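Local coordinates for protein 24-sterol C-methyltransferase (Haloferax volcanii, PDB 6F5Z) that probably transfers methyl groups from S-adenosylmethionine as the putative catalytic subunit of a holoenzyme with the small activator protein Trm112, at residues B[36-42]-B[60-66]; B[104-108]-B[134-138]. The contacts are given in a common frame with arbitrary orientation. Numbering follows the deposited sequence.

Contact 1: residues B[36-42]-B[60-66]; sequences VEEGDTV and KGIGRGF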
loop_
_atom_site.group_PDB
_atom_site.type_symbol
_atom_site.label_atom_id
_atom_site.label_comp_id
_atom_site.label_asym_id
_atom_site.label_seq_id
_atom_site.Cartn_x
_atom_site.Cartn_y
_atom_site.Cartn_z
ATOM N N VAL B 36 8.632 6.723 0.376
ATOM C CA VAL B 36 10.015 7.186 0.475
ATOM C C VAL B 36 10.109 8.420 1.326
ATOM O O VAL B 36 9.324 9.363 1.142
ATOM C CB VAL B 36 10.496 7.524 -0.969
ATOM C CG1 VAL B 36 11.831 8.277 -0.954
ATOM C CG2 VAL B 36 10.593 6.259 -1.808
ATOM N N GLU B 37 11.155 8.468 2.170
ATOM C CA GLU B 37 11.529 9.647 2.942
ATOM C C GLU B 37 12.754 10.210 2.227
ATOM O O GLU B 37 13.551 9.459 1.657
ATOM C CB GLU B 37 11.899 9.307 4.380
ATOM C CG GLU B 37 10.731 8.786 5.207
ATOM C CD GLU B 37 9.522 9.709 5.312
ATOM O OE1 GLU B 37 9.650 10.930 5.059
ATOM O OE2 GLU B 37 8.423 9.181 5.583
ATOM N N GLU B 38 12.898 11.547 2.230
ATOM C CA GLU B 38 14.067 12.144 1.607
ATOM C C GLU B 38 15.324 11.510 2.185
ATOM O O GLU B 38 15.456 11.344 3.417
ATOM C CB GLU B 38 14.115 13.660 1.895
ATOM C CG GLU B 38 13.035 14.457 1.165
ATOM C CD GLU B 38 11.664 14.520 1.807
ATOM O OE1 GLU B 38 11.448 13.853 2.844
ATOM O OE2 GLU B 38 10.823 15.302 1.306
ATOM N N GLY B 39 16.252 11.162 1.271
ATOM C CA GLY B 39 17.503 10.555 1.686
ATOM C C GLY B 39 17.522 9.032 1.672
ATOM O O GLY B 39 18.573 8.410 1.877
ATOM N N ASP B 40 16.355 8.387 1.454
ATOM C CA ASP B 40 16.311 6.908 1.468
ATOM C C ASP B 40 17.165 6.226 0.410
ATOM O O ASP B 40 17.424 6.804 -0.650
ATOM C CB ASP B 40 14.878 6.410 1.312
ATOM C CG ASP B 40 14.038 6.415 2.591
ATOM O OD1 ASP B 40 14.595 6.730 3.684
ATOM O OD2 ASP B 40 12.802 6.193 2.489
ATOM N N THR B 41 17.584 4.995 0.727
ATOM C CA THR B 41 18.380 4.156 -0.187
ATOM C C THR B 41 17.410 3.198 -0.863
ATOM O O THR B 41 16.676 2.490 -0.177
ATOM C CB THR B 41 19.436 3.383 0.584
ATOM O OG1 THR B 41 20.430 4.288 1.078
ATOM C CG2 THR B 41 20.127 2.310 -0.297
ATOM N N VAL B 42 17.408 3.183 -2.200
ATOM C CA VAL B 42 16.524 2.309 -2.959
ATOM C C VAL B 42 17.336 1.431 -3.909
ATOM O O VAL B 42 18.255 1.928 -4.589
ATOM C CB VAL B 42 15.460 3.148 -3.739
ATOM C CG1 VAL B 42 14.563 2.268 -4.648
ATOM C CG2 VAL B 42 14.594 3.944 -2.755
ATOM N N LYS B 60 10.664 12.230 -5.117
ATOM C CA LYS B 60 10.602 11.865 -3.704
ATOM C C LYS B 60 11.909 12.129 -2.948
ATOM O O LYS B 60 11.933 12.031 -1.723
ATOM C CB LYS B 60 10.120 10.422 -3.539
ATOM C CG LYS B 60 8.615 10.336 -3.851
ATOM C CD LYS B 60 8.026 8.998 -3.531
ATOM C CE LYS B 60 6.600 8.830 -4.007
ATOM N NZ LYS B 60 5.606 9.665 -3.273
ATOM N N GLY B 61 12.951 12.526 -3.669
ATOM C CA GLY B 61 14.233 12.879 -3.067
ATOM C C GLY B 61 15.007 11.740 -2.425
ATOM O O GLY B 61 15.662 11.933 -1.400
ATOM N N ILE B 62 14.979 10.537 -3.016
ATOM C CA ILE B 62 15.819 9.473 -2.496
ATOM C C ILE B 62 17.259 9.951 -2.495
ATOM O O ILE B 62 17.645 10.813 -3.297
ATOM C CB ILE B 62 15.666 8.147 -3.279
ATOM C CG1 ILE B 62 16.089 8.269 -4.754
ATOM C CG2 ILE B 62 14.236 7.639 -3.170
ATOM C CD1 ILE B 62 16.313 6.867 -5.434
ATOM N N GLY B 63 18.027 9.415 -1.560
ATOM C CA GLY B 63 19.404 9.841 -1.396
ATOM C C GLY B 63 20.420 9.016 -2.124
ATOM O O GLY B 63 21.484 9.534 -2.505
ATOM N N ARG B 64 20.179 7.696 -2.186
ATOM C CA ARG B 64 21.109 6.763 -2.827
ATOM C C ARG B 64 20.295 5.777 -3.617
ATOM O O ARG B 64 19.255 5.318 -3.134
ATOM C CB ARG B 64 21.932 5.989 -1.800
ATOM C CG ARG B 64 22.496 6.899 -0.715
ATOM C CD ARG B 64 23.650 6.337 0.045
ATOM N NE ARG B 64 23.401 5.012 0.607
ATOM C CZ ARG B 64 24.397 4.236 1.011
ATOM N NH1 ARG B 64 24.150 3.042 1.519
ATOM N NH2 ARG B 64 25.650 4.648 0.898
ATOM N N GLY B 65 20.736 5.481 -4.821
ATOM C CA GLY B 65 20.011 4.501 -5.618
ATOM C C GLY B 65 20.961 3.534 -6.256
ATOM O O GLY B 65 22.095 3.926 -6.619
ATOM N N PHE B 66 20.536 2.247 -6.330
ATOM C CA PHE B 66 21.348 1.218 -6.974
ATOM C C PHE B 66 20.476 0.529 -8.001
ATOM O O PHE B 66 19.461 -0.064 -7.617
ATOM C CB PHE B 66 21.843 0.164 -5.983
ATOM C CG PHE B 66 22.726 0.687 -4.890
ATOM C CD1 PHE B 66 22.180 1.296 -3.765
ATOM C CD2 PHE B 66 24.106 0.582 -4.984
ATOM C CE1 PHE B 66 22.998 1.830 -2.773
ATOM C CE2 PHE B 66 24.929 1.079 -3.970
ATOM C CZ PHE B 66 24.375 1.709 -2.877
HETATM O O HOH W 1 9.823 11.939 -0.018
HETATM O O HOH W 2 21.853 2.322 2.982
#
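Parallel strands can be joined by side chains as well as by their backbone ladder, as 36-42 and 60-66 illustrate. Arg64, with chi1 m and chi2 t, extends past the Thr41 side chain, so that its NE donates to Thr41 OG1 at 3.1 Å; a water joins Arg64 NH1 (2.8 Å) to the same Thr41 OG1 (3.1 Å). The far end of the guanidinium forms a salt bridge with Asp7 of the UPF0434 family protein, the Trm112 activator. Beyond this pair, Thr41 CG2 meets the ring edge of Phe66 at CE1, 3.8 Å away. The backbone ladder is that of a beta-alpha-beta unit of the Rossmann-like methyltransferase fold: Val42 N bonds to Arg64 O (3.0 Å) and Phe66 N to Val42 O (2.9 Å), while helix 51-60 makes the crossover. On the helix side, Ile62, its chi1 p, touches two valines with CG2, 3.3 Å from Val36 CG1 and 3.7 Å from Val42 CG2. Ahead of the strands the type II turn 37-40 meets the residues following helix 51-60. Asp40, chi1 m, swings its carboxylate back over this turn, where OD2 accepts from Glu37 N at 2.8 Å. Gly39, at positive phi in that turn, donates from N to Gly61 O (2.8 Å), and a CB on Gly63 would collide with Gly39 O.

Contact 2: residues B[104-108]-B[134-138]; sequences VDHVW and GTFYC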
loop_
_atom_site.group_PDB
_atom_site.type_symbol
_atom_site.label_atom_id
_atom_site.label_comp_id
_atom_site.label_asym_id
_atom_site.label_seq_id
_atom_site.Cartn_x
_atom_site.Cartn_y
_atom_site.Cartn_z
ATOM N N VAL B 104 18.958 -1.639 3.027
ATOM C CA VAL B 104 18.174 -0.951 1.973
ATOM C C VAL B 104 16.851 -0.489 2.513
ATOM O O VAL B 104 16.160 -1.258 3.193
ATOM C CB VAL B 104 18.048 -1.884 0.728
ATOM C CG1 VAL B 104 17.148 -1.289 -0.334
ATOM C CG2 VAL B 104 19.448 -2.148 0.143
ATOM N N ASP B 105 16.452 0.762 2.183
ATOM C CA ASP B 105 15.150 1.220 2.685
ATOM C C ASP B 105 13.983 0.676 1.873
ATOM O O ASP B 105 12.945 0.355 2.457
ATOM C CB ASP B 105 15.096 2.752 2.719
ATOM C CG ASP B 105 16.118 3.349 3.687
ATOM O OD1 ASP B 105 16.007 3.086 4.897
ATOM O OD2 ASP B 105 17.107 3.940 3.216
ATOM N N HIS B 106 14.121 0.633 0.518
ATOM C CA HIS B 106 13.044 0.102 -0.313
ATOM C C HIS B 106 13.619 -0.557 -1.547
ATOM O O HIS B 106 14.715 -0.191 -2.004
ATOM C CB HIS B 106 12.074 1.198 -0.785
ATOM C CG HIS B 106 11.497 2.004 0.321
ATOM N ND1 HIS B 106 12.059 3.228 0.708
ATOM C CD2 HIS B 106 10.470 1.700 1.139
ATOM C CE1 HIS B 106 11.339 3.624 1.745
ATOM N NE2 HIS B 106 10.387 2.749 2.062
ATOM N N VAL B 107 12.880 -1.547 -2.060
ATOM C CA VAL B 107 13.272 -2.220 -3.316
ATOM C C VAL B 107 12.090 -2.036 -4.271
ATOM O O VAL B 107 10.922 -2.211 -3.893
ATOM C CB VAL B 107 13.527 -3.732 -3.067
ATOM C CG1 VAL B 107 13.783 -4.481 -4.382
ATOM C CG2 VAL B 107 14.719 -3.921 -2.130
ATOM N N TRP B 108 12.409 -1.694 -5.532
ATOM C CA TRP B 108 11.462 -1.533 -6.611
ATOM C C TRP B 108 11.826 -2.524 -7.709
ATOM O O TRP B 108 13.005 -2.739 -7.986
ATOM C CB TRP B 108 11.617 -0.112 -7.210
ATOM C CG TRP B 108 11.028 0.055 -8.585
ATOM C CD1 TRP B 108 11.685 -0.087 -9.780
ATOM C CD2 TRP B 108 9.648 0.303 -8.905
ATOM N NE1 TRP B 108 10.801 0.116 -10.836
ATOM C CE2 TRP B 108 9.538 0.322 -10.320
ATOM C CE3 TRP B 108 8.489 0.509 -8.125
ATOM C CZ2 TRP B 108 8.338 0.637 -10.967
ATOM C CZ3 TRP B 108 7.284 0.775 -8.765
ATOM C CH2 TRP B 108 7.213 0.793 -10.179
ATOM N N GLY B 134 10.942 -1.682 5.797
ATOM C CA GLY B 134 11.182 -1.303 4.405
ATOM C C GLY B 134 10.216 -2.011 3.473
ATOM O O GLY B 134 9.671 -3.054 3.847
ATOM N N THR B 135 10.038 -1.480 2.238
ATOM C CA THR B 135 9.042 -2.054 1.341
ATOM C C THR B 135 9.624 -2.585 0.067
ATOM O O THR B 135 10.722 -2.186 -0.341
ATOM C CB THR B 135 7.931 -1.034 0.943
ATOM O OG1 THR B 135 8.468 -0.046 0.043
ATOM C CG2 THR B 135 7.262 -0.383 2.170
ATOM N N PHE B 136 8.919 -3.571 -0.490
ATOM C CA PHE B 136 9.215 -4.099 -1.816
ATOM C C PHE B 136 7.980 -3.788 -2.661
ATOM O O PHE B 136 6.884 -4.278 -2.351
ATOM C CB PHE B 136 9.483 -5.637 -1.779
ATOM C CG PHE B 136 9.622 -6.278 -3.155
ATOM C CD1 PHE B 136 10.304 -5.620 -4.185
ATOM C CD2 PHE B 136 9.139 -7.558 -3.392
ATOM C CE1 PHE B 136 10.443 -6.212 -5.434
ATOM C CE2 PHE B 136 9.322 -8.169 -4.623
ATOM C CZ PHE B 136 9.972 -7.499 -5.638
ATOM N N TYR B 137 8.184 -3.036 -3.771
ATOM C CA TYR B 137 7.138 -2.715 -4.740
ATOM C C TYR B 137 7.426 -3.585 -5.972
ATOM O O TYR B 137 8.428 -3.342 -6.664
ATOM C CB TYR B 137 7.169 -1.211 -5.079
ATOM C CG TYR B 137 6.296 -0.403 -4.146
ATOM C CD1 TYR B 137 6.610 -0.279 -2.795
ATOM C CD2 TYR B 137 5.152 0.234 -4.613
ATOM C CE1 TYR B 137 5.756 0.386 -1.912
ATOM C CE2 TYR B 137 4.300 0.923 -3.746
ATOM C CZ TYR B 137 4.595 0.981 -2.394
ATOM O OH TYR B 137 3.719 1.630 -1.555
ATOM N N CYS B 138 6.567 -4.588 -6.217
ATOM C CA CYS B 138 6.754 -5.545 -7.276
ATOM C C CYS B 138 5.662 -5.331 -8.325
ATOM O O CYS B 138 4.497 -5.669 -8.070
ATOM C CB CYS B 138 6.648 -6.945 -6.667
ATOM S SG CYS B 138 6.894 -8.277 -7.860
#
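Trp108, its chi1 near 162°, lays the six-membered part of its indole beside the next strand, CE3 reaching Tyr137 CB at 3.7 Å. The tyrosine ring then leads away from the indole, and its OH hydrogen-bonds Ala180 O of the second subunit. On the other face of the sheet Val107 and Phe136 form the matching pair, with Val107 CG1 3.7 Å from Phe136 CD1. Side chains thus alternate across two strands, 106-108 and 134-138, whose segment axes approach to 4.7 Å and lie 5° from parallel. Between them runs the staggered ladder expected of parallel strands, in which one residue bonds to two on its neighbour: Val107 N donates to Thr135 O (2.8 Å), and Val107 O accepts from Tyr137 N (2.9 Å). The CA of Phe136 adds a CA-H...O contact to Val107 O at 3.3 Å. Towards the start of the pair the ladder loosens where the chain turns a corner at Asp105, and the bond from Thr135 N to Asp105 O is weak at 3.4 Å. Here Gly134 CA approaches Asp105 O to 3.1 Å, and a CB at this position would clash with that oxygen. These are adjacent inner strands of the Rossmann-like methyltransferase sheet, and the Trp108 side chain comes within about 5 Å of the bound S-adenosyl-L-homocysteine. Trp108 is covered by Ala27, Ala30 and Leu31 of helix 16-33, whereas Val107 and Phe136 pack beneath helix 119-129, with strand 41-45 flanking strand 104-110 on the side away from 134-140.

Along the chain the two contacts follow one another, both segments of contact 1 preceding those of contact 2; their centres nevertheless lie about 11 Å apart because both belong to one sheet. In its order 64-69, 41-45, 104-110, 134-140, each contact zips an adjacent pair, and the two pairs join where strands 41-45 and 104-110 run side by side. There Thr41 N probably hydrogen-bonds Asp105 OD2 (2.7 Å), and Thr41 O probably accepts from His106 N (3.2 Å). The four parallel strands thus form a continuous platform, as in other Rossmann-like methyltransferases. Contact 1 reaches the UPF0434 partner through Arg64, contact 2 approaches the cofactor product through Trp108, and both touch the second subunit.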